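Local coordinates for phenol hydroxylase component phO (Pseudomonas stutzeri, PDB 3U52), which probably serves as the small gamma subunit of the multicomponent diiron hydroxylase that converts phenol to catechol, at residues E[28-33]-E[63-68]; E[19-24]-E[41-46]; E[79-84]-E[97-102]. One frame throughout, in Å; residues are numbered along the deposited sequence.

Interaction 1 (E[28-33]-E[63-68]); sequences VYWPDH and AAHPDS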
ATOM      1  N   VAL E  28     -53.345  14.619   6.675  1.00 20.18           N
ATOM      2  CA  VAL E  28     -53.770  15.909   7.156  1.00 21.01           C
ATOM      3  C   VAL E  28     -52.629  16.919   7.090  1.00 21.42           C
ATOM      4  O   VAL E  28     -51.543  16.677   7.638  1.00 22.63           O
ATOM      5  CB  VAL E  28     -54.314  15.829   8.613  1.00 20.60           C
ATOM      6  CG1 VAL E  28     -54.768  17.265   9.104  1.00 20.44           C
ATOM      7  CG2 VAL E  28     -55.479  14.750   8.751  1.00 22.95           C
ATOM      8  N   TYR E  29     -52.884  18.054   6.429  1.00 20.78           N
ATOM      9  CA  TYR E  29     -51.932  19.175   6.361  1.00 20.56           C
ATOM     10  C   TYR E  29     -52.392  20.408   7.166  1.00 19.94           C
ATOM     11  O   TYR E  29     -53.472  20.945   6.922  1.00 18.01           O
ATOM     12  CB  TYR E  29     -51.698  19.514   4.906  1.00 20.86           C
ATOM     13  CG  TYR E  29     -50.795  20.682   4.568  1.00 22.03           C
ATOM     14  CD1 TYR E  29     -51.055  21.455   3.430  1.00 21.97           C
ATOM     15  CD2 TYR E  29     -49.682  21.009   5.345  1.00 20.00           C
ATOM     16  CE1 TYR E  29     -50.226  22.538   3.081  1.00 22.10           C
ATOM     17  CE2 TYR E  29     -48.857  22.103   5.014  1.00 22.47           C
ATOM     18  CZ  TYR E  29     -49.126  22.854   3.894  1.00 21.88           C
ATOM     19  OH  TYR E  29     -48.316  23.925   3.557  1.00 21.19           O
ATOM     20  N   TRP E  30     -51.527  20.852   8.097  1.00 20.11           N
ATOM     21  CA  TRP E  30     -51.739  22.035   8.936  1.00 21.00           C
ATOM     22  C   TRP E  30     -50.761  23.132   8.464  1.00 20.63           C
ATOM     23  O   TRP E  30     -49.618  23.147   8.873  1.00 21.23           O
ATOM     24  CB  TRP E  30     -51.468  21.690  10.401  1.00 20.42           C
ATOM     25  CG  TRP E  30     -51.825  22.782  11.390  1.00 20.00           C
ATOM     26  CD1 TRP E  30     -52.675  23.826  11.188  1.00 20.02           C
ATOM     27  CD2 TRP E  30     -51.396  22.877  12.746  1.00 19.87           C
ATOM     28  NE1 TRP E  30     -52.787  24.578  12.330  1.00 20.51           N
ATOM     29  CE2 TRP E  30     -52.044  23.999  13.315  1.00 19.99           C
ATOM     30  CE3 TRP E  30     -50.554  22.099  13.558  1.00 20.04           C
ATOM     31  CZ2 TRP E  30     -51.865  24.379  14.664  1.00 21.25           C
ATOM     32  CZ3 TRP E  30     -50.354  22.492  14.885  1.00 21.24           C
ATOM     33  CH2 TRP E  30     -50.992  23.624  15.427  1.00 20.09           C
ATOM     34  N   PRO E  31     -51.180  24.008   7.522  1.00 21.87           N
ATOM     35  CA  PRO E  31     -50.176  24.982   7.050  1.00 21.58           C
ATOM     36  C   PRO E  31     -49.609  25.884   8.128  1.00 22.73           C
ATOM     37  O   PRO E  31     -50.284  26.165   9.108  1.00 23.20           O
ATOM     38  CB  PRO E  31     -50.950  25.803   6.006  1.00 22.60           C
ATOM     39  CG  PRO E  31     -52.056  24.904   5.560  1.00 20.88           C
ATOM     40  CD  PRO E  31     -52.443  24.111   6.765  1.00 21.09           C
ATOM     41  N   ASP E  32     -48.374  26.349   7.910  1.00 23.40           N
ATOM     42  CA  ASP E  32     -47.615  27.243   8.812  1.00 23.99           C
ATOM     43  C   ASP E  32     -47.177  26.585  10.097  1.00 22.39           C
ATOM     44  O   ASP E  32     -46.953  27.281  11.093  1.00 22.17           O
ATOM     45  CB  ASP E  32     -48.404  28.532   9.090  1.00 25.74           C
ATOM     46  CG  ASP E  32     -48.597  29.351   7.836  1.00 30.42           C
ATOM     47  OD1 ASP E  32     -47.598  29.556   7.091  1.00 34.99           O
ATOM     48  OD2 ASP E  32     -49.754  29.754   7.586  1.00 36.35           O
ATOM     49  N   HIS E  33     -47.035  25.258  10.066  1.00 19.50           N
ATOM     50  CA  HIS E  33     -46.620  24.487  11.237  1.00 20.85           C
ATOM     51  C   HIS E  33     -45.549  23.456  10.870  1.00 20.63           C
ATOM     52  O   HIS E  33     -45.702  22.243  11.113  1.00 20.01           O
ATOM     53  CB  HIS E  33     -47.837  23.899  11.964  1.00 20.92           C
ATOM     54  CG  HIS E  33     -48.690  24.972  12.571  1.00 24.11           C
ATOM     55  ND1 HIS E  33     -49.541  25.750  11.809  1.00 23.11           N
ATOM     56  CD2 HIS E  33     -48.692  25.516  13.813  1.00 24.60           C
ATOM     57  CE1 HIS E  33     -50.080  26.692  12.575  1.00 24.40           C
ATOM     58  NE2 HIS E  33     -49.591  26.561  13.797  1.00 23.69           N
ATOM     59  N   ALA E  63     -49.601  17.802  19.360  1.00 26.70           N
ATOM     60  CA  ALA E  63     -49.393  18.298  20.713  1.00 26.33           C
ATOM     61  C   ALA E  63     -48.037  18.943  20.952  1.00 26.14           C
ATOM     62  O   ALA E  63     -47.922  19.800  21.803  1.00 25.57           O
ATOM     63  CB  ALA E  63     -49.688  17.188  21.774  1.00 26.07           C
ATOM     64  N   ALA E  64     -47.019  18.565  20.172  1.00 25.27           N
ATOM     65  CA  ALA E  64     -45.654  19.087  20.368  1.00 25.50           C
ATOM     66  C   ALA E  64     -45.501  20.553  19.988  1.00 25.43           C
ATOM     67  O   ALA E  64     -44.543  21.198  20.403  1.00 25.53           O
ATOM     68  CB  ALA E  64     -44.629  18.248  19.594  1.00 24.97           C
ATOM     69  N   HIS E  65     -46.399  21.054  19.145  1.00 24.85           N
ATOM     70  CA  HIS E  65     -46.336  22.454  18.736  1.00 25.59           C
ATOM     71  C   HIS E  65     -47.023  23.317  19.769  1.00 26.61           C
ATOM     72  O   HIS E  65     -48.136  22.996  20.163  1.00 27.07           O
ATOM     73  CB  HIS E  65     -47.014  22.678  17.364  1.00 24.91           C
ATOM     74  CG  HIS E  65     -46.630  23.975  16.734  1.00 26.06           C
ATOM     75  ND1 HIS E  65     -47.109  25.179  17.182  1.00 23.95           N
ATOM     76  CD2 HIS E  65     -45.742  24.264  15.751  1.00 25.63           C
ATOM     77  CE1 HIS E  65     -46.573  26.159  16.472  1.00 23.32           C
ATOM     78  NE2 HIS E  65     -45.712  25.634  15.624  1.00 26.79           N
ATOM     79  N   PRO E  66     -46.405  24.438  20.158  1.00 27.98           N
ATOM     80  CA  PRO E  66     -47.019  25.455  21.032  1.00 29.30           C
ATOM     81  C   PRO E  66     -48.422  25.928  20.645  1.00 30.44           C
ATOM     82  O   PRO E  66     -49.229  26.148  21.534  1.00 31.65           O
ATOM     83  CB  PRO E  66     -46.051  26.628  20.913  1.00 29.13           C
ATOM     84  CG  PRO E  66     -44.769  25.978  20.766  1.00 28.30           C
ATOM     85  CD  PRO E  66     -45.025  24.839  19.811  1.00 28.19           C
ATOM     86  N   ASP E  67     -48.722  26.075  19.357  1.00 30.65           N
ATOM     87  CA  ASP E  67     -50.082  26.438  18.918  1.00 31.45           C
ATOM     88  C   ASP E  67     -51.197  25.377  19.157  1.00 32.14           C
ATOM     89  O   ASP E  67     -52.393  25.714  19.080  1.00 30.96           O
ATOM     90  CB  ASP E  67     -50.110  26.758  17.424  1.00 31.10           C
ATOM     91  CG  ASP E  67     -49.428  28.044  17.072  1.00 32.03           C
ATOM     92  OD1 ASP E  67     -48.980  28.769  17.983  1.00 33.62           O
ATOM     93  OD2 ASP E  67     -49.347  28.321  15.854  1.00 30.80           O
ATOM     94  N   SER E  68     -50.820  24.116  19.384  1.00 32.20           N
ATOM     95  CA  SER E  68     -51.790  23.015  19.442  1.00 33.41           C
ATOM     96  C   SER E  68     -52.864  23.249  20.519  1.00 34.00           C
ATOM     97  O   SER E  68     -54.065  23.072  20.269  1.00 33.20           O
ATOM     98  CB  SER E  68     -51.084  21.700  19.754  1.00 33.33           C
ATOM     99  OG  SER E  68     -51.960  20.596  19.576  1.00 36.18           O
TER

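Interaction 2 (E[19-24]-E[41-46]); sequences NFHGMQ and ALLVQP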
ATOM      1  N   ASN E  19     -56.523  -3.212   0.744  1.00 34.10           N
ATOM      2  CA  ASN E  19     -55.317  -3.698   1.438  1.00 33.61           C
ATOM      3  C   ASN E  19     -55.160  -3.187   2.857  1.00 33.15           C
ATOM      4  O   ASN E  19     -54.157  -3.446   3.528  1.00 33.03           O
ATOM      5  CB  ASN E  19     -54.064  -3.430   0.598  1.00 33.29           C
ATOM      6  CG  ASN E  19     -54.051  -4.209  -0.707  1.00 34.12           C
ATOM      7  OD1 ASN E  19     -54.747  -5.208  -0.865  1.00 37.55           O
ATOM      8  ND2 ASN E  19     -53.268  -3.747  -1.660  1.00 31.74           N
ATOM      9  N   PHE E  20     -56.165  -2.476   3.339  1.00 33.58           N
ATOM     10  CA  PHE E  20     -56.027  -1.797   4.630  1.00 34.31           C
ATOM     11  C   PHE E  20     -56.891  -2.329   5.805  1.00 35.62           C
ATOM     12  O   PHE E  20     -57.042  -1.666   6.837  1.00 35.56           O
ATOM     13  CB  PHE E  20     -56.083  -0.259   4.422  1.00 33.60           C
ATOM     14  CG  PHE E  20     -54.880   0.287   3.654  1.00 30.40           C
ATOM     15  CD1 PHE E  20     -53.737   0.682   4.334  1.00 27.52           C
ATOM     16  CD2 PHE E  20     -54.883   0.344   2.258  1.00 28.35           C
ATOM     17  CE1 PHE E  20     -52.644   1.200   3.637  1.00 24.62           C
ATOM     18  CE2 PHE E  20     -53.769   0.857   1.539  1.00 25.57           C
ATOM     19  CZ  PHE E  20     -52.649   1.259   2.254  1.00 26.16           C
ATOM     20  N   HIS E  21     -57.346  -3.580   5.671  1.00 37.19           N
ATOM     21  CA  HIS E  21     -58.013  -4.334   6.753  1.00 39.18           C
ATOM     22  C   HIS E  21     -59.230  -3.598   7.396  1.00 37.87           C
ATOM     23  O   HIS E  21     -59.431  -3.612   8.622  1.00 38.11           O
ATOM     24  CB  HIS E  21     -57.003  -4.945   7.783  1.00 40.81           C
ATOM     25  CG  HIS E  21     -55.888  -4.023   8.199  1.00 48.10           C
ATOM     26  ND1 HIS E  21     -55.904  -3.314   9.391  1.00 53.94           N
ATOM     27  CD2 HIS E  21     -54.713  -3.706   7.588  1.00 52.37           C
ATOM     28  CE1 HIS E  21     -54.791  -2.601   9.491  1.00 54.74           C
ATOM     29  NE2 HIS E  21     -54.058  -2.812   8.405  1.00 53.83           N
ATOM     30  N   GLY E  22     -60.013  -2.943   6.535  1.00 37.47           N
ATOM     31  CA  GLY E  22     -61.216  -2.228   6.951  1.00 36.63           C
ATOM     32  C   GLY E  22     -61.000  -0.740   7.127  1.00 35.86           C
ATOM     33  O   GLY E  22     -61.974   0.025   7.148  1.00 36.36           O
ATOM     34  N   MET E  23     -59.738  -0.329   7.269  1.00 34.05           N
ATOM     35  CA  MET E  23     -59.408   1.078   7.485  1.00 32.60           C
ATOM     36  C   MET E  23     -59.172   1.817   6.181  1.00 30.36           C
ATOM     37  O   MET E  23     -59.303   1.253   5.093  1.00 29.23           O
ATOM     38  CB  MET E  23     -58.187   1.188   8.374  1.00 33.45           C
ATOM     39  CG  MET E  23     -58.164   0.162   9.455  1.00 38.56           C
ATOM     40  SD  MET E  23     -58.578   0.972  10.987  1.00 46.71           S
ATOM     41  CE  MET E  23     -57.257   0.304  11.999  1.00 47.47           C
ATOM     42  N   GLN E  24     -58.835   3.094   6.289  1.00 27.81           N
ATOM     43  CA  GLN E  24     -58.475   3.842   5.123  1.00 26.70           C
ATOM     44  C   GLN E  24     -57.347   4.802   5.516  1.00 25.50           C
ATOM     45  O   GLN E  24     -57.233   5.203   6.683  1.00 24.67           O
ATOM     46  CB  GLN E  24     -59.707   4.591   4.540  1.00 27.93           C
ATOM     47  CG  GLN E  24     -60.161   5.810   5.358  1.00 28.16           C
ATOM     48  CD  GLN E  24     -61.548   6.297   4.923  1.00 33.39           C
ATOM     49  OE1 GLN E  24     -62.283   5.570   4.261  1.00 36.01           O
ATOM     50  NE2 GLN E  24     -61.897   7.517   5.281  1.00 33.57           N
ATOM     51  N   ALA E  41     -49.661  11.101   7.814  1.00 23.63           N
ATOM     52  CA  ALA E  41     -50.338   9.973   7.161  1.00 23.91           C
ATOM     53  C   ALA E  41     -50.971   9.157   8.259  1.00 24.77           C
ATOM     54  O   ALA E  41     -50.279   8.618   9.134  1.00 25.31           O
ATOM     55  CB  ALA E  41     -49.368   9.120   6.368  1.00 24.95           C
ATOM     56  N   LEU E  42     -52.295   9.103   8.245  1.00 24.43           N
ATOM     57  CA  LEU E  42     -53.040   8.418   9.299  1.00 24.66           C
ATOM     58  C   LEU E  42     -53.823   7.188   8.755  1.00 24.90           C
ATOM     59  O   LEU E  42     -54.211   7.157   7.568  1.00 24.44           O
ATOM     60  CB  LEU E  42     -53.994   9.418   9.958  1.00 25.48           C
ATOM     61  CG  LEU E  42     -53.383  10.786  10.297  1.00 23.82           C
ATOM     62  CD1 LEU E  42     -54.526  11.799  10.443  1.00 25.55           C
ATOM     63  CD2 LEU E  42     -52.584  10.709  11.581  1.00 22.98           C
ATOM     64  N   LEU E  43     -54.018   6.184   9.623  1.00 24.75           N
ATOM     65  CA  LEU E  43     -54.866   5.032   9.354  1.00 24.80           C
ATOM     66  C   LEU E  43     -56.012   5.146  10.342  1.00 26.05           C
ATOM     67  O   LEU E  43     -55.816   5.174  11.568  1.00 25.40           O
ATOM     68  CB  LEU E  43     -54.131   3.714   9.593  1.00 24.96           C
ATOM     69  CG  LEU E  43     -54.878   2.514   8.970  1.00 25.69           C
ATOM     70  CD1 LEU E  43     -54.767   2.528   7.455  1.00 28.78           C
ATOM     71  CD2 LEU E  43     -54.417   1.179   9.514  1.00 27.42           C
ATOM     72  N   VAL E  44     -57.208   5.143   9.775  1.00 26.13           N
ATOM     73  CA  VAL E  44     -58.406   5.691  10.394  1.00 27.95           C
ATOM     74  C   VAL E  44     -59.599   4.760  10.054  1.00 28.47           C
ATOM     75  O   VAL E  44     -59.612   4.120   8.984  1.00 27.87           O
ATOM     76  CB  VAL E  44     -58.527   7.122   9.796  1.00 27.96           C
ATOM     77  CG1 VAL E  44     -59.654   7.330   8.815  1.00 24.75           C
ATOM     78  CG2 VAL E  44     -58.256   8.206  10.762  1.00 30.00           C
ATOM     79  N   GLN E  45     -60.572   4.671  10.967  1.00 31.72           N
ATOM     80  CA  GLN E  45     -61.790   3.864  10.717  1.00 34.10           C
ATOM     81  C   GLN E  45     -62.776   4.756   9.969  1.00 33.79           C
ATOM     82  O   GLN E  45     -63.174   5.789  10.498  1.00 34.93           O
ATOM     83  CB  GLN E  45     -62.421   3.333  12.031  1.00 35.28           C
ATOM     84  CG  GLN E  45     -61.467   3.172  13.286  1.00 40.50           C
ATOM     85  CD  GLN E  45     -60.833   1.765  13.468  1.00 49.26           C
ATOM     86  OE1 GLN E  45     -61.255   0.779  12.831  1.00 51.86           O
ATOM     87  NE2 GLN E  45     -59.802   1.676  14.351  1.00 50.46           N
ATOM     88  N   PRO E  46     -63.188   4.369   8.747  1.00 33.81           N
ATOM     89  CA  PRO E  46     -64.134   5.182   7.961  1.00 33.64           C
ATOM     90  C   PRO E  46     -65.457   5.491   8.728  1.00 35.03           C
ATOM     91  O   PRO E  46     -66.160   6.461   8.421  1.00 34.46           O
ATOM     92  CB  PRO E  46     -64.392   4.328   6.718  1.00 34.54           C
ATOM     93  CG  PRO E  46     -63.806   2.965   7.012  1.00 33.71           C
ATOM     94  CD  PRO E  46     -62.802   3.122   8.056  1.00 33.91           C
TER

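Interaction 3 (E[79-84]-E[97-102]); sequences LLNDEP and GIDHKS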
ATOM      1  N   LEU E  79     -60.070  22.322   3.980  1.00 25.25           N
ATOM      2  CA  LEU E  79     -60.178  21.925   2.575  1.00 24.35           C
ATOM      3  C   LEU E  79     -60.169  20.423   2.584  1.00 23.20           C
ATOM      4  O   LEU E  79     -59.544  19.815   3.441  1.00 21.68           O
ATOM      5  CB  LEU E  79     -58.974  22.401   1.756  1.00 25.15           C
ATOM      6  CG  LEU E  79     -58.781  23.838   1.206  1.00 29.02           C
ATOM      7  CD1 LEU E  79     -59.006  24.873   2.243  1.00 33.92           C
ATOM      8  CD2 LEU E  79     -57.385  23.971   0.623  1.00 27.91           C
ATOM      9  N   LEU E  80     -60.823  19.827   1.599  1.00 23.75           N
ATOM     10  CA  LEU E  80     -60.814  18.383   1.401  1.00 24.08           C
ATOM     11  C   LEU E  80     -60.485  18.182  -0.039  1.00 24.77           C
ATOM     12  O   LEU E  80     -61.248  18.589  -0.900  1.00 24.42           O
ATOM     13  CB  LEU E  80     -62.163  17.733   1.722  1.00 24.64           C
ATOM     14  CG  LEU E  80     -62.362  16.288   1.239  1.00 23.42           C
ATOM     15  CD1 LEU E  80     -61.400  15.347   2.005  1.00 24.58           C
ATOM     16  CD2 LEU E  80     -63.813  15.861   1.448  1.00 25.27           C
ATOM     17  N   ASN E  81     -59.326  17.571  -0.307  1.00 24.48           N
ATOM     18  CA  ASN E  81     -58.857  17.381  -1.677  1.00 25.66           C
ATOM     19  C   ASN E  81     -58.797  18.698  -2.476  1.00 27.89           C
ATOM     20  O   ASN E  81     -59.090  18.731  -3.675  1.00 26.69           O
ATOM     21  CB  ASN E  81     -59.645  16.247  -2.383  1.00 24.28           C
ATOM     22  CG  ASN E  81     -59.538  14.944  -1.615  1.00 25.04           C
ATOM     23  OD1 ASN E  81     -58.449  14.636  -1.129  1.00 21.16           O
ATOM     24  ND2 ASN E  81     -60.669  14.206  -1.424  1.00 21.14           N
ATOM     25  N   ASP E  82     -58.375  19.758  -1.769  1.00 29.93           N
ATOM     26  CA  ASP E  82     -58.192  21.095  -2.295  1.00 33.44           C
ATOM     27  C   ASP E  82     -59.483  21.874  -2.526  1.00 34.08           C
ATOM     28  O   ASP E  82     -59.429  22.974  -3.075  1.00 34.47           O
ATOM     29  CB  ASP E  82     -57.325  21.097  -3.567  1.00 35.18           C
ATOM     30  CG  ASP E  82     -56.187  20.059  -3.506  1.00 42.44           C
ATOM     31  OD1 ASP E  82     -55.394  20.044  -2.500  1.00 47.53           O
ATOM     32  OD2 ASP E  82     -56.105  19.240  -4.478  1.00 49.46           O
ATOM     33  N   GLU E  83     -60.622  21.345  -2.080  1.00 33.75           N
ATOM     34  CA  GLU E  83     -61.913  22.025  -2.244  1.00 34.89           C
ATOM     35  C   GLU E  83     -62.417  22.493  -0.878  1.00 33.74           C
ATOM     36  O   GLU E  83     -62.262  21.758   0.110  1.00 32.45           O
ATOM     37  CB  GLU E  83     -62.949  21.062  -2.862  1.00 35.93           C
ATOM     38  CG  GLU E  83     -62.746  20.742  -4.341  1.00 43.10           C
ATOM     39  CD  GLU E  83     -63.232  21.871  -5.288  1.00 53.66           C
ATOM     40  OE1 GLU E  83     -64.464  22.174  -5.311  1.00 57.46           O
ATOM     41  OE2 GLU E  83     -62.384  22.456  -6.028  1.00 57.39           O
ATOM     42  N   PRO E  84     -63.036  23.704  -0.804  1.00 33.70           N
ATOM     43  CA  PRO E  84     -63.611  24.182   0.476  1.00 32.80           C
ATOM     44  C   PRO E  84     -64.502  23.103   1.111  1.00 32.29           C
ATOM     45  O   PRO E  84     -65.232  22.432   0.391  1.00 31.59           O
ATOM     46  CB  PRO E  84     -64.438  25.401   0.039  1.00 33.05           C
ATOM     47  CG  PRO E  84     -63.683  25.942  -1.164  1.00 33.85           C
ATOM     48  CD  PRO E  84     -63.203  24.698  -1.894  1.00 33.55           C
ATOM     49  N   GLY E  97     -67.795  12.026   2.711  1.00 35.67           N
ATOM     50  CA  GLY E  97     -66.989  12.025   1.483  1.00 33.96           C
ATOM     51  C   GLY E  97     -65.478  12.014   1.697  1.00 33.37           C
ATOM     52  O   GLY E  97     -64.698  12.245   0.759  1.00 32.66           O
ATOM     53  N   ILE E  98     -65.057  11.749   2.931  1.00 32.15           N
ATOM     54  CA  ILE E  98     -63.622  11.637   3.243  1.00 31.08           C
ATOM     55  C   ILE E  98     -63.232  10.181   2.944  1.00 30.33           C
ATOM     56  O   ILE E  98     -63.454   9.288   3.756  1.00 31.11           O
ATOM     57  CB  ILE E  98     -63.345  12.085   4.688  1.00 31.42           C
ATOM     58  CG1 ILE E  98     -63.695  13.574   4.845  1.00 28.84           C
ATOM     59  CG2 ILE E  98     -61.863  11.863   5.101  1.00 31.84           C
ATOM     60  CD1 ILE E  98     -63.859  13.972   6.295  1.00 26.88           C
ATOM     61  N   ASP E  99     -62.757   9.960   1.728  1.00 28.93           N
ATOM     62  CA  ASP E  99     -62.489   8.619   1.219  1.00 29.07           C
ATOM     63  C   ASP E  99     -60.971   8.279   1.316  1.00 27.21           C
ATOM     64  O   ASP E  99     -60.180   9.076   1.856  1.00 26.45           O
ATOM     65  CB  ASP E  99     -63.025   8.470  -0.202  1.00 28.94           C
ATOM     66  CG  ASP E  99     -62.290   9.328  -1.223  1.00 34.53           C
ATOM     67  OD1 ASP E  99     -61.121   9.796  -0.990  1.00 38.33           O
ATOM     68  OD2 ASP E  99     -62.886   9.507  -2.316  1.00 34.51           O
ATOM     69  N   HIS E 100     -60.599   7.091   0.852  1.00 25.31           N
ATOM     70  CA  HIS E 100     -59.236   6.564   1.062  1.00 23.96           C
ATOM     71  C   HIS E 100     -58.227   7.468   0.341  1.00 22.56           C
ATOM     72  O   HIS E 100     -58.446   7.871  -0.791  1.00 21.47           O
ATOM     73  CB  HIS E 100     -59.196   5.109   0.591  1.00 23.87           C
ATOM     74  CG  HIS E 100     -57.855   4.465   0.631  1.00 22.52           C
ATOM     75  ND1 HIS E 100     -57.168   4.223   1.798  1.00 23.28           N
ATOM     76  CD2 HIS E 100     -57.085   3.979  -0.375  1.00 22.80           C
ATOM     77  CE1 HIS E 100     -56.034   3.596   1.513  1.00 25.04           C
ATOM     78  NE2 HIS E 100     -55.958   3.447   0.199  1.00 22.19           N
ATOM     79  N   LYS E 101     -57.157   7.810   1.041  1.00 21.91           N
ATOM     80  CA  LYS E 101     -56.126   8.722   0.522  1.00 22.02           C
ATOM     81  C   LYS E 101     -56.577  10.172   0.177  1.00 21.15           C
ATOM     82  O   LYS E 101     -55.926  10.890  -0.594  1.00 21.83           O
ATOM     83  CB  LYS E 101     -55.365   8.039  -0.630  1.00 22.48           C
ATOM     84  CG  LYS E 101     -54.331   7.010  -0.140  1.00 21.80           C
ATOM     85  CD  LYS E 101     -53.286   6.722  -1.246  1.00 21.24           C
ATOM     86  CE  LYS E 101     -53.850   5.626  -2.171  1.00 27.90           C
ATOM     87  NZ  LYS E 101     -53.093   5.580  -3.443  1.00 30.17           N
ATOM     88  N   SER E 102     -57.682  10.607   0.766  1.00 21.86           N
ATOM     89  CA  SER E 102     -58.010  12.043   0.817  1.00 22.08           C
ATOM     90  C   SER E 102     -56.972  12.802   1.643  1.00 21.67           C
ATOM     91  O   SER E 102     -56.357  12.258   2.588  1.00 21.35           O
ATOM     92  CB  SER E 102     -59.417  12.266   1.414  1.00 21.56           C
ATOM     93  OG  SER E 102     -60.373  11.962   0.407  1.00 23.28           O
TER

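Interaction 1 (E[28-33]-E[63-68])
W30 and H33 meet H65 in an aromatic cluster, closed by a His-carboxylate hydrogen bond from H33 to D67, where strand 24-29 of a beta-grasp (ubiquitin-like) fold runs out into a type II turn. The polar link runs from H33 NE2 to D67 OD2, 2.7 Å long, with an N-H...O angle of 149°. It reaches the anti side of the carboxylate, whose plane stands steeply to the imidazole. From the other ring nitrogen, H33 ND1 donates to P31 O at 2.8 Å, so the rotation of the imidazole is fixed from two sides. With both nitrogens acting as donors, H33 may well be an imidazolium paired with D67; OD2 of that aspartate also accepts G113 N. Were H33 an alanine, D67 OD2 would probably lose its imidazole donor and P31 O its side-chain partner, and a gap would open against the H65 face.

The rings themselves pack in two modes. H33 lies over one face of the W30 indole, while its own edge points into H65: H33 CD2 sits above the centre of that ring, 3.5 Å from H65 CE1, with the planes 65° apart. The six-membered ring of W30 also turns an edge toward the H65 face, at a centroid separation of 5.6 Å. With CG anti to the backbone N (chi1 -172°), the indole reaches the 63-68 loop, bringing W30 CH2 to 3.8 Å from D67 CB. H65 is secured by Y119 O at NE2, and its ND1 accepts D67 N in the ring plane at 2.9 Å.

Interaction 2 (E[19-24]-E[41-46])
Q24 N donates to V44 O over 3.0 Å, and V44 N answers with a 3.1 Å bond to Q24 O, which makes Q24 and V44 an antiparallel hydrogen-bonded pair. The same V44 O lies 3.3 Å from CB of M23, which closes the type I' turn F20-M23. L43 is the apolar centre. Its CG packs against M23 CB at 3.6 Å, and its two methyls part, CD1 reaching F20 CD1 and CD2 reaching H21 CE1. Beyond it the bent M23 chain runs alongside Q45, pointing the same way, with M23 SD 3.3 Å from Q45 OE1. The Q24 side chain leaves with CG between the backbone N and the carbonyl carbon (chi1 73°) and then extends. It slides past P46 in the opposite direction, OE1 lying 3.5 Å from P46 CB, while its amide NE2 binds I98 O. The pairing joins the start of strand 24-29 to the end of strand 40-44, at the open end of the hairpin. On the face bearing Q24 and V44, V44 rests on L53 and I57 of helix 50-62; farther along, at A41, strand 40-44 hydrogen-bonds the backbone of another protein chain.

Interaction 3 (E[79-84]-E[97-102])
N81 turns CG away from its carbonyl carbon (chi1 -57°) and S102 does the same with OG (chi1 -77°), and these two choices aim the asparagine amide at the serine hydroxyl. N81 ND2 donates to S102 OG at 2.9 Å along a nearly straight line, the N-H...O angle being 170°, and the oxygen lies close to the amide plane. The hydroxyl continues the chain of bonds: S102 OG donates a hydrogen bond to D99 OD1, 2.7 Å away, approaching from above the carboxylate plane. S102 OG is thus acceptor and donor at once, which should fix its rotation. The far side of the amide is held too, since N81 OD1 accepts M103 N and the same oxygen reaches a polar side chain of another protein chain. Outside the two segments, D99 OD1 also forms a salt bridge with a basic side chain of another protein chain; that nearby positive charge would probably help keep D99 ionised.

The apolar half of the contact belongs to L80. Its branch spreads over the 97-102 loop, CD1 settling 3.7 Å from S102 CB and CD2 3.8 Å from G97 O. I98 CG1 completes this patch, 4.1 Å from L80 CD1, and both side chains also lean on F85.

Both partners are turns. N81 and D82 are the two central residues of a type I' turn, the classic tight connection of a two-residue beta hairpin, here between strands 77-80 and 83-85; D99-S102 forms a type II turn that leads into strand 102-107, the central strand of this beta-grasp sheet.

All three contacts reach the one mixed sheet, whose order 40-44, 24-29, 102-107, 77-80, 83-85 is that of the beta-grasp fold. Interactions 1 and 2 share the hairpin of strands 24-29 and 40-44; their segments alternate along the chain, their centres are about 22 Å apart on opposite sides of the chain's centre, and V28 CG2 touches L42 CD1 at 3.5 Å. Interaction 3 follows both in sequence, at the other edge hairpin. It lies about 15 Å from interaction 2 between centres, and F20 CD2 packs on H100 CE1; interactions 1 and 3 do not touch. Together they hold connections around the sheet: the loop after helix 50-62, the start of strand 24-29 and the turn before strand 102-107.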